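Local coordinates for protein sulfatase (Bacteroides fragilis CAG:558, PDB 6USS) that probably hydrolyses aryl sulfate esters, as a calcium-binding sulfatase of a human gut bacterium, at residues V77-A82 / I408-Q413. The protein carries 1 engineered substitution. Sequence-based numbering, arbitrary orientation.
Sequences VMFTQA and IPLLKQ
V77 and F79 on strand 77-79 face L410 and L411 on the short helix 408-412, whose axis passes 10.5 Å from that of the strand and runs 135° from its direction. The nearest backbones, V77 and L411, have CA atoms 7.7 Å apart, and the contact is made by side chains. F79 contributes most of the strand's side of the contact. Its CG lies anti to the carbonyl carbon (chi1 -76°), and the ring extends from the strand with its outer edge at the helix. L411 CD2 sits at that edge, near the ring plane, 3.6 Å from F79 CZ. L410 meets the same edge with its CB, 4.0 Å from F79 CE2. L410 CD1 is also 4.0 Å from F79 CE2. The contact packs a helix on the large mixed sheet of this sulfatase, a family of the alkaline phosphatase clan. The four touching residues are buried, away from the calcium site. V77 adds a smaller contact, with its CG1 3.8 Å from L411 CD2. That one methyl of L411 thus touches both strand residues, and its side chain crosses each at about a right angle. Strand 77-83 pairs antiparallel with 357-363 and parallel with 372-374. Both neighbours join the apolar layer: L411 also touches V362, and L410 touches C374. On the helix side, M390 of helix 383-390 packs on L411.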
loop_
_atom_site.group_PDB
_atom_site.type_symbol
_atom_site.label_atom_id
_atom_site.label_comp_id
_atom_site.label_asym_id
_atom_site.label_seq_id
_atom_site.Cartn_x
_atom_site.Cartn_y
_atom_site.Cartn_z
ATOM N N VAL A 77 -8.514 -16.103 -26.923
ATOM C CA VAL A 77 -7.424 -16.654 -27.716
ATOM C C VAL A 77 -6.534 -17.463 -26.787
ATOM O O VAL A 77 -6.317 -17.076 -25.629
ATOM C CB VAL A 77 -6.613 -15.551 -28.438
ATOM C CG1 VAL A 77 -5.971 -14.594 -27.433
ATOM C CG2 VAL A 77 -5.543 -16.151 -29.386
ATOM N N MET A 78 -6.045 -18.601 -27.289
ATOM C CA MET A 78 -5.032 -19.401 -26.617
ATOM C C MET A 78 -3.677 -19.108 -27.239
ATOM O O MET A 78 -3.559 -19.002 -28.463
ATOM C CB MET A 78 -5.323 -20.896 -26.746
ATOM C CG MET A 78 -6.682 -21.341 -26.238
ATOM S SD MET A 78 -7.033 -23.036 -26.762
ATOM C CE MET A 78 -5.539 -23.879 -26.199
ATOM N N PHE A 79 -2.649 -19.002 -26.409
ATOM C CA PHE A 79 -1.284 -18.885 -26.907
ATOM C C PHE A 79 -0.604 -20.235 -26.725
ATOM O O PHE A 79 -0.326 -20.652 -25.598
ATOM C CB PHE A 79 -0.526 -17.769 -26.196
ATOM C CG PHE A 79 -0.920 -16.393 -26.656
ATOM C CD1 PHE A 79 -1.980 -15.715 -26.054
ATOM C CD2 PHE A 79 -0.245 -15.782 -27.705
ATOM C CE1 PHE A 79 -2.342 -14.450 -26.471
ATOM C CE2 PHE A 79 -0.605 -14.514 -28.137
ATOM C CZ PHE A 79 -1.658 -13.849 -27.519
ATOM N N THR A 80 -0.359 -20.928 -27.827
ATOM C CA THR A 80 0.193 -22.273 -27.771
ATOM C C THR A 80 1.717 -22.283 -27.686
ATOM O O THR A 80 2.309 -23.360 -27.542
ATOM C CB THR A 80 -0.277 -23.092 -28.986
ATOM O OG1 THR A 80 0.137 -22.444 -30.192
ATOM C CG2 THR A 80 -1.779 -23.218 -28.991
ATOM N N GLN A 81 2.365 -21.118 -27.741
ATOM C CA GLN A 81 3.823 -21.035 -27.632
ATOM C C GLN A 81 4.226 -19.859 -26.732
ATOM O O GLN A 81 5.006 -18.988 -27.107
ATOM C CB GLN A 81 4.452 -20.942 -29.024
ATOM C CG GLN A 81 5.734 -21.738 -29.161
ATOM C CD GLN A 81 6.273 -21.829 -30.605
ATOM O OE1 GLN A 81 7.107 -22.685 -30.911
ATOM N NE2 GLN A 81 5.796 -20.954 -31.483
ATOM N N ALA A 82 3.706 -19.841 -25.502
ATOM C CA ALA A 82 4.032 -18.807 -24.521
ATOM C C ALA A 82 5.094 -19.306 -23.546
ATOM O O ALA A 82 4.973 -20.404 -23.005
ATOM C CB ALA A 82 2.777 -18.376 -23.749
ATOM N N ILE A 408 0.190 -7.105 -27.849
ATOM C CA ILE A 408 -1.103 -6.568 -28.269
ATOM C C ILE A 408 -1.261 -6.742 -29.782
ATOM O O ILE A 408 -2.379 -7.024 -30.247
ATOM C CB ILE A 408 -1.266 -5.094 -27.841
ATOM C CG1 ILE A 408 -1.747 -4.970 -26.396
ATOM C CG2 ILE A 408 -2.335 -4.403 -28.659
ATOM C CD1 ILE A 408 -1.094 -5.895 -25.423
ATOM N N PRO A 409 -0.208 -6.591 -30.599
ATOM C CA PRO A 409 -0.383 -6.880 -32.036
ATOM C C PRO A 409 -0.754 -8.325 -32.326
ATOM O O PRO A 409 -1.368 -8.583 -33.367
ATOM C CB PRO A 409 0.974 -6.502 -32.653
ATOM C CG PRO A 409 1.474 -5.442 -31.784
ATOM C CD PRO A 409 1.034 -5.821 -30.371
ATOM N N LEU A 410 -0.413 -9.278 -31.453
ATOM C CA LEU A 410 -0.927 -10.630 -31.645
ATOM C C LEU A 410 -2.389 -10.714 -31.245
ATOM O O LEU A 410 -3.173 -11.410 -31.898
ATOM C CB LEU A 410 -0.096 -11.637 -30.854
ATOM C CG LEU A 410 1.388 -11.660 -31.217
ATOM C CD1 LEU A 410 2.200 -12.432 -30.180
ATOM C CD2 LEU A 410 1.570 -12.238 -32.608
ATOM N N LEU A 411 -2.779 -9.990 -30.197
ATOM C CA LEU A 411 -4.170 -10.034 -29.752
ATOM C C LEU A 411 -5.109 -9.438 -30.796
ATOM O O LEU A 411 -6.251 -9.885 -30.944
ATOM C CB LEU A 411 -4.314 -9.301 -28.424
ATOM C CG LEU A 411 -3.568 -9.974 -27.279
ATOM C CD1 LEU A 411 -3.535 -9.034 -26.089
ATOM C CD2 LEU A 411 -4.204 -11.311 -26.909
ATOM N N LYS A 412 -4.643 -8.433 -31.533
ATOM C CA LYS A 412 -5.464 -7.738 -32.512
ATOM C C LYS A 412 -5.164 -8.145 -33.957
ATOM O O LYS A 412 -5.811 -7.626 -34.871
ATOM C CB LYS A 412 -5.288 -6.229 -32.328
ATOM C CG LYS A 412 -5.653 -5.732 -30.924
ATOM C CD LYS A 412 -5.331 -4.249 -30.786
ATOM C CE LYS A 412 -6.561 -3.434 -30.415
ATOM N NZ LYS A 412 -6.295 -1.970 -30.477
ATOM N N GLN A 413 -4.224 -9.078 -34.182
ATOM C CA GLN A 413 -3.802 -9.499 -35.526
ATOM C C GLN A 413 -3.439 -8.300 -36.400
ATOM O O GLN A 413 -3.879 -8.176 -37.539
ATOM C CB GLN A 413 -4.867 -10.356 -36.212
ATOM C CG GLN A 413 -5.315 -11.585 -35.418
ATOM C CD GLN A 413 -5.889 -12.691 -36.305
ATOM O OE1 GLN A 413 -5.154 -13.372 -37.034
ATOM N NE2 GLN A 413 -7.207 -12.868 -36.247
#